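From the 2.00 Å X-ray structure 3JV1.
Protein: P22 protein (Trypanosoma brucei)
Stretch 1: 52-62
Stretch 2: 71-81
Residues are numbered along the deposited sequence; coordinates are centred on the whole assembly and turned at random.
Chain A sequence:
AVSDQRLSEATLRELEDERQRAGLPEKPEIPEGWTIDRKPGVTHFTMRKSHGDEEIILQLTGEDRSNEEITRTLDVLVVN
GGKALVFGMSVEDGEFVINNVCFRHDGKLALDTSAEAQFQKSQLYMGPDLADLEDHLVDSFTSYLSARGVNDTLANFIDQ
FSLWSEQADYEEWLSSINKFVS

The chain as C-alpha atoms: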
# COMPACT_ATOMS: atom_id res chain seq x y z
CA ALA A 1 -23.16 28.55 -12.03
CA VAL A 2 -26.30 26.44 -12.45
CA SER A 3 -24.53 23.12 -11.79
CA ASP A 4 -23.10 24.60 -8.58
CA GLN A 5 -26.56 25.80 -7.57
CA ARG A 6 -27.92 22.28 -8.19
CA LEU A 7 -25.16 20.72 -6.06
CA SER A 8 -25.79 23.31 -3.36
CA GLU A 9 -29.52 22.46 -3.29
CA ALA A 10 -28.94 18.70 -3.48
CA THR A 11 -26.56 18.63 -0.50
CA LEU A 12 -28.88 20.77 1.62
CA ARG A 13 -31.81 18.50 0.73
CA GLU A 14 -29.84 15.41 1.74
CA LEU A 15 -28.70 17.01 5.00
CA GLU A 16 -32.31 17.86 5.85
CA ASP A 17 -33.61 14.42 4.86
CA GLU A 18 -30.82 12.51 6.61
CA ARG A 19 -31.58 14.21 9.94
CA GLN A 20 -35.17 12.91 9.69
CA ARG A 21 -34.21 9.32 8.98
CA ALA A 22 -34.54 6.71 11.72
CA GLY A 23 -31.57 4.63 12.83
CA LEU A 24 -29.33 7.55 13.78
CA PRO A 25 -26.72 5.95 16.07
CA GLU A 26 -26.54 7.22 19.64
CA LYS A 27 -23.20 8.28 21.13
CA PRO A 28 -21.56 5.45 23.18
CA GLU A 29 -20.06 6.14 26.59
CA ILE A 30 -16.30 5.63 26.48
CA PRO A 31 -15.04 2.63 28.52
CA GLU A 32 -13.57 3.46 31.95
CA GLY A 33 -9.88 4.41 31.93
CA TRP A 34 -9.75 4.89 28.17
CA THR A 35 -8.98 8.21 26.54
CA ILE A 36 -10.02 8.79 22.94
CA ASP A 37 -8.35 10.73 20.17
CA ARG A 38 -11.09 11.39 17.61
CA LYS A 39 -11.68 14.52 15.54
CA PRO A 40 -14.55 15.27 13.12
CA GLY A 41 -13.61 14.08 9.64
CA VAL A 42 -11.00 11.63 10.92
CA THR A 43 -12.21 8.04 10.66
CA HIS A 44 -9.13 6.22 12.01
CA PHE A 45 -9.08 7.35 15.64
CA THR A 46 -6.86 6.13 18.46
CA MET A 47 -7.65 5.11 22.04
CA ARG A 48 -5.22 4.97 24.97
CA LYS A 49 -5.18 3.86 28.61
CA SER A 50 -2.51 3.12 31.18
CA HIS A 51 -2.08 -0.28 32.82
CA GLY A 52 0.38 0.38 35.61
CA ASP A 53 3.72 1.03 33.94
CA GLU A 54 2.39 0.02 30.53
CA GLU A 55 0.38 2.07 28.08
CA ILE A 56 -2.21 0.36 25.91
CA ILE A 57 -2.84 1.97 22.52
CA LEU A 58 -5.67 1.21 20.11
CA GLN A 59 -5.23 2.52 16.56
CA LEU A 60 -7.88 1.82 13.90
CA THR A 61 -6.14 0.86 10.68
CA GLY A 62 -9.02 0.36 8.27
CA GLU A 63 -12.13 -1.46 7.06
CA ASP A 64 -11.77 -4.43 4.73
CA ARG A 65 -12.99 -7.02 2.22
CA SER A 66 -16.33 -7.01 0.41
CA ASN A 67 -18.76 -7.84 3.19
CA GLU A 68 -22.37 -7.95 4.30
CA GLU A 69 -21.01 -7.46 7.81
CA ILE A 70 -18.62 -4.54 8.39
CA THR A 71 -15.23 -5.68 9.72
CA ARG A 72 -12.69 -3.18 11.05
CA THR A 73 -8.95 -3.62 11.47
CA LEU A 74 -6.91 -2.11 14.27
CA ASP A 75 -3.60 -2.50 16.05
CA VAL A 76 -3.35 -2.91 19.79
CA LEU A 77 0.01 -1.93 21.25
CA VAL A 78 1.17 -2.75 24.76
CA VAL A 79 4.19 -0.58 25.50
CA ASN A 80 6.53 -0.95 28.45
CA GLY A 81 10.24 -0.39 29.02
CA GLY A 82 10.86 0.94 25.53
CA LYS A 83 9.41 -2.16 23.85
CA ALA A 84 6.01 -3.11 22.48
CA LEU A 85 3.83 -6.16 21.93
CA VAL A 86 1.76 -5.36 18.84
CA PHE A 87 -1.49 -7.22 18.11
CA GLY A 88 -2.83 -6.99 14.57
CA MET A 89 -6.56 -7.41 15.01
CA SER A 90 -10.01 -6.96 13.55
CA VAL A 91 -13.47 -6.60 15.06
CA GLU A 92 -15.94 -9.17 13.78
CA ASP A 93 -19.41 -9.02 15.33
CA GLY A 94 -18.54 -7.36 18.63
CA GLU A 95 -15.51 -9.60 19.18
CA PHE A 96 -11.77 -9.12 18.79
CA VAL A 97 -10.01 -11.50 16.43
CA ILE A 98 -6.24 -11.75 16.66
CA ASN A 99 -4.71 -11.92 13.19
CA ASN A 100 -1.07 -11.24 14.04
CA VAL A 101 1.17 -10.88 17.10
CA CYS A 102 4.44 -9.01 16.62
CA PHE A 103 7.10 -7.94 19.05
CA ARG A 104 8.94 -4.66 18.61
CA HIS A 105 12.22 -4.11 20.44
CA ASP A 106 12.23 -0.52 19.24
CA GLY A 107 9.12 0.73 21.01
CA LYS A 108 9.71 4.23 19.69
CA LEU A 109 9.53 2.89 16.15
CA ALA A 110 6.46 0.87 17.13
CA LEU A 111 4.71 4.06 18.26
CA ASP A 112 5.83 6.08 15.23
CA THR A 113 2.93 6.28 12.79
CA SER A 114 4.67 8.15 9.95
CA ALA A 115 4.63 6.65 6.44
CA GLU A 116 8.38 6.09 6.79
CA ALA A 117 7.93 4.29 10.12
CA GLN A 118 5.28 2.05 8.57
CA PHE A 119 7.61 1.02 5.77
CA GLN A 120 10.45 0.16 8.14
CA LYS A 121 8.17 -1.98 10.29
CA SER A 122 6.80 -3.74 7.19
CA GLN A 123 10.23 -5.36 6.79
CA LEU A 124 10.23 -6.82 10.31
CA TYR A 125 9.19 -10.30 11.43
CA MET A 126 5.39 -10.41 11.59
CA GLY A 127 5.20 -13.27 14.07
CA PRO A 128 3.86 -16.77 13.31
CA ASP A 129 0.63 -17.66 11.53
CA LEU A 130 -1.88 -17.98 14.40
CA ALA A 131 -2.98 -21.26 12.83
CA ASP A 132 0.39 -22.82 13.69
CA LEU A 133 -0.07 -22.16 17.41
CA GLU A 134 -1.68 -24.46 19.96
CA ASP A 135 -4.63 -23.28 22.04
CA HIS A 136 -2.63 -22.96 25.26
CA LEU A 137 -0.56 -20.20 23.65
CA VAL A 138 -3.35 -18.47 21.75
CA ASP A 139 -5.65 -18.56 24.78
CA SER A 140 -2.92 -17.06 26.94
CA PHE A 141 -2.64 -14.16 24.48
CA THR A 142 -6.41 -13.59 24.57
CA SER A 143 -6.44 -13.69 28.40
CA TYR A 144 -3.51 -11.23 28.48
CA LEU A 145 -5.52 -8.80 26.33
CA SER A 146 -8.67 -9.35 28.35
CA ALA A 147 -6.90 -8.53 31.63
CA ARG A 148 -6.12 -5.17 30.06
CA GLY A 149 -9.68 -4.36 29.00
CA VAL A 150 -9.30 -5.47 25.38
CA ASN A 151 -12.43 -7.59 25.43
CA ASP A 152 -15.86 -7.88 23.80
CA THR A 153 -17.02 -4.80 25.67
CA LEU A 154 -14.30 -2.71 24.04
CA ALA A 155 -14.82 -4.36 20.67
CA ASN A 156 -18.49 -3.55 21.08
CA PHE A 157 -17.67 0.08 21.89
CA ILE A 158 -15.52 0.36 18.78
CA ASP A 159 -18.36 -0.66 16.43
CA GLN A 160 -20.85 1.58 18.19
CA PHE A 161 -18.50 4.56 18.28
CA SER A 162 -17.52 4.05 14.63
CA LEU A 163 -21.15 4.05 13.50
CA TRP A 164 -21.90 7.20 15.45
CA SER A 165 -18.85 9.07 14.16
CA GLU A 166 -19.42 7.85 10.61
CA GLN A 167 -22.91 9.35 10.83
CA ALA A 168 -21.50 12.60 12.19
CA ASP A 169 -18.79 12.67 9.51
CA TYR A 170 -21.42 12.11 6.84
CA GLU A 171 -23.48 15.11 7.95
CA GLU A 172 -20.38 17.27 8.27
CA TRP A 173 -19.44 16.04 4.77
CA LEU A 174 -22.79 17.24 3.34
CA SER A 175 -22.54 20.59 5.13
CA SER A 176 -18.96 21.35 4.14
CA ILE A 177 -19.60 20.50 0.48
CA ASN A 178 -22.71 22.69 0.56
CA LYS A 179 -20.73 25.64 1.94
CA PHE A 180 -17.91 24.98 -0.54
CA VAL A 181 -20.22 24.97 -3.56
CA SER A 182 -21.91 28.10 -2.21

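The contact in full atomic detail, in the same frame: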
# COMPACT_ATOMS: atom_id res chain seq x y z
N GLY A 52 -0.80 0.38 34.77
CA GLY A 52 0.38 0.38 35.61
C GLY A 52 1.47 1.07 34.83
O GLY A 52 1.28 2.18 34.34
N ASP A 53 2.62 0.42 34.68
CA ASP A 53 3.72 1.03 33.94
C ASP A 53 3.53 0.95 32.43
O ASP A 53 4.25 1.61 31.68
CB ASP A 53 5.05 0.37 34.31
CG ASP A 53 5.45 0.64 35.74
OD1 ASP A 53 4.81 0.08 36.65
OD2 ASP A 53 6.41 1.41 35.96
N GLU A 54 2.59 0.14 31.96
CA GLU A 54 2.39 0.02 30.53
C GLU A 54 1.33 0.97 30.00
O GLU A 54 0.49 1.46 30.75
CB GLU A 54 2.00 -1.40 30.12
CG GLU A 54 1.89 -2.41 31.25
CD GLU A 54 1.46 -3.78 30.77
OE1 GLU A 54 0.41 -3.89 30.11
OE2 GLU A 54 2.17 -4.76 31.04
N GLU A 55 1.39 1.24 28.71
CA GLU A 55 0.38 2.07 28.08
C GLU A 55 -0.21 1.16 27.02
O GLU A 55 0.51 0.42 26.35
CB GLU A 55 0.99 3.31 27.42
CG GLU A 55 -0.09 4.20 26.80
CD GLU A 55 0.47 5.42 26.13
OE1 GLU A 55 1.40 5.27 25.32
OE2 GLU A 55 -0.02 6.53 26.41
N ILE A 56 -1.53 1.19 26.89
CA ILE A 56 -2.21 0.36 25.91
C ILE A 56 -2.75 1.33 24.86
O ILE A 56 -3.46 2.27 25.19
CB ILE A 56 -3.39 -0.41 26.54
CG1 ILE A 56 -2.98 -1.00 27.90
CG2 ILE A 56 -3.87 -1.50 25.58
CD1 ILE A 56 -1.81 -1.95 27.87
N ILE A 57 -2.41 1.09 23.60
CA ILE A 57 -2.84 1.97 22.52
C ILE A 57 -3.63 1.22 21.46
O ILE A 57 -3.20 0.17 20.98
CB ILE A 57 -1.63 2.64 21.86
CG1 ILE A 57 -0.86 3.45 22.90
CG2 ILE A 57 -2.09 3.53 20.71
CD1 ILE A 57 0.42 4.06 22.38
N LEU A 58 -4.79 1.78 21.12
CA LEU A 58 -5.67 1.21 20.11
C LEU A 58 -5.69 2.16 18.92
O LEU A 58 -6.12 3.30 19.06
CB LEU A 58 -7.09 1.08 20.66
CG LEU A 58 -7.57 -0.18 21.39
CD1 LEU A 58 -8.14 -1.16 20.38
CD2 LEU A 58 -6.43 -0.79 22.19
N GLN A 59 -5.25 1.69 17.76
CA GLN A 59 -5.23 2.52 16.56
C GLN A 59 -6.00 1.83 15.44
O GLN A 59 -5.58 0.76 14.99
CB GLN A 59 -3.79 2.74 16.06
CG GLN A 59 -2.77 3.07 17.12
CD GLN A 59 -1.36 3.16 16.56
OE1 GLN A 59 -0.91 2.27 15.84
NE2 GLN A 59 -0.66 4.24 16.88
N LEU A 60 -7.11 2.41 15.00
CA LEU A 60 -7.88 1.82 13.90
C LEU A 60 -7.00 1.91 12.67
O LEU A 60 -6.36 2.94 12.45
CB LEU A 60 -9.17 2.59 13.66
CG LEU A 60 -10.39 2.31 14.54
CD1 LEU A 60 -11.00 0.99 14.14
CD2 LEU A 60 -10.00 2.32 16.00
N THR A 61 -6.97 0.85 11.87
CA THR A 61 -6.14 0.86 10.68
C THR A 61 -6.92 0.70 9.38
O THR A 61 -6.34 0.78 8.29
CB THR A 61 -5.05 -0.25 10.74
OG1 THR A 61 -5.68 -1.52 10.93
CG2 THR A 61 -4.09 0.00 11.89
N GLY A 62 -8.23 0.48 9.47
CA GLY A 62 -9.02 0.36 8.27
C GLY A 62 -10.27 -0.49 8.37
O GLY A 62 -10.65 -0.94 9.45
N THR A 71 -16.34 -5.25 8.87
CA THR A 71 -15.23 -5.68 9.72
C THR A 71 -14.13 -4.62 9.72
O THR A 71 -13.67 -4.18 8.66
CB THR A 71 -14.63 -7.03 9.24
OG1 THR A 71 -14.08 -6.88 7.93
CG2 THR A 71 -15.71 -8.10 9.21
N ARG A 72 -13.72 -4.20 10.91
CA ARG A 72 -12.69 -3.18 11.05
C ARG A 72 -11.36 -3.76 11.52
O ARG A 72 -11.32 -4.73 12.27
CB ARG A 72 -13.14 -2.11 12.05
CG ARG A 72 -14.46 -1.43 11.68
CD ARG A 72 -14.93 -0.49 12.77
NE ARG A 72 -16.16 0.21 12.40
CZ ARG A 72 -17.30 -0.39 12.08
NH1 ARG A 72 -17.38 -1.72 12.09
NH2 ARG A 72 -18.37 0.32 11.76
N THR A 73 -10.26 -3.17 11.06
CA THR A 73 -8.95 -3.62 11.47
C THR A 73 -8.34 -2.57 12.38
O THR A 73 -8.57 -1.37 12.21
CB THR A 73 -8.00 -3.83 10.27
OG1 THR A 73 -7.94 -2.64 9.48
CG2 THR A 73 -8.47 -4.99 9.40
N LEU A 74 -7.57 -3.02 13.35
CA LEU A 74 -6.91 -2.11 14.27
C LEU A 74 -5.71 -2.80 14.88
O LEU A 74 -5.60 -4.02 14.86
CB LEU A 74 -7.89 -1.65 15.36
CG LEU A 74 -8.72 -2.69 16.12
CD1 LEU A 74 -7.90 -3.36 17.20
CD2 LEU A 74 -9.93 -1.99 16.75
N ASP A 75 -4.79 -1.99 15.40
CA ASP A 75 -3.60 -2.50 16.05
C ASP A 75 -3.74 -2.18 17.53
O ASP A 75 -4.22 -1.11 17.90
CB ASP A 75 -2.34 -1.80 15.55
CG ASP A 75 -1.87 -2.31 14.21
OD1 ASP A 75 -2.34 -3.37 13.76
OD2 ASP A 75 -1.01 -1.64 13.61
N VAL A 76 -3.32 -3.11 18.36
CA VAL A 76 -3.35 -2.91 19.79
C VAL A 76 -1.90 -3.01 20.24
O VAL A 76 -1.27 -4.05 20.08
CB VAL A 76 -4.20 -3.97 20.50
CG1 VAL A 76 -3.92 -3.96 22.00
CG2 VAL A 76 -5.67 -3.68 20.25
N LEU A 77 -1.37 -1.92 20.77
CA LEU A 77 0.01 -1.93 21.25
C LEU A 77 0.08 -1.90 22.77
O LEU A 77 -0.67 -1.16 23.41
CB LEU A 77 0.80 -0.75 20.69
CG LEU A 77 0.97 -0.62 19.17
CD1 LEU A 77 -0.27 0.01 18.55
CD2 LEU A 77 2.19 0.24 18.88
N VAL A 78 0.96 -2.72 23.33
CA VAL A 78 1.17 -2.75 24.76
C VAL A 78 2.63 -2.35 24.88
O VAL A 78 3.52 -3.10 24.50
CB VAL A 78 0.93 -4.15 25.35
CG1 VAL A 78 1.21 -4.14 26.85
CG2 VAL A 78 -0.52 -4.58 25.09
N VAL A 79 2.85 -1.14 25.39
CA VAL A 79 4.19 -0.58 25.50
C VAL A 79 4.69 -0.49 26.93
O VAL A 79 4.01 0.01 27.82
CB VAL A 79 4.23 0.84 24.87
CG1 VAL A 79 5.67 1.32 24.72
CG2 VAL A 79 3.52 0.81 23.52
N ASN A 80 5.92 -0.95 27.13
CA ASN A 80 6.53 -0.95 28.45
C ASN A 80 8.04 -1.12 28.31
O ASN A 80 8.51 -1.95 27.53
CB ASN A 80 5.93 -2.09 29.29
CG ASN A 80 6.28 -1.99 30.76
OD1 ASN A 80 6.53 -0.91 31.27
ND2 ASN A 80 6.28 -3.13 31.45
N GLY A 81 8.79 -0.31 29.06
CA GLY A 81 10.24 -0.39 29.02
C GLY A 81 10.88 -0.18 27.66
O GLY A 81 11.90 -0.79 27.36
O HOH W 1 -4.03 -3.43 11.80

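Residues 54–62 pair antiparallel with a strand that runs through T73 to N80, their N-to-C directions 146° apart, and the two stretches bury 923 Å² between them. Near the start of stretch 2, R72 brings its CA to 3.4 Å from G62 O, and its CB lies 4.3 Å from L60 CD1. T73 meets a beta bulge, where the register slips by one residue: T73 O accepts from T61 N (2.8 Å) and weakly from G62 N (3.3 Å), while T73 N donates to G62 O (2.8 Å). The phi of 153° at G62 suits glycine, since a CB there would jam against the preceding carbonyl. The hydroxyls of T61 and T73 also hydrogen-bond, OG1 to OG1, at 2.9 Å.

L74 turns to the opposite face, its CD1 packing 3.9 Å from L58 CD1 and its CD2 4.1 Å from L60 CD1. D75 then pairs reciprocally with Q59 (D75 N to Q59 O, 2.9 Å; Q59 N to D75 O, 3.0 Å), and a water links its OD1 (2.6 Å) to T61 OG1 (2.7 Å). V76 returns to the face of L58, L60 and L74, placing CG2 3.5 Å from L58 CD1. L77 repeats the two-bond pairing with I57, L77 N lying 2.8 Å from I57 O, and its CD1 reaches Q59 OE1 at 3.6 Å. V78 CG1 packs against I56 CD1 (3.9 Å), extending the buried apolar row. V79 closes the ladder through two 3.0 Å bonds with E55, N to O in each direction.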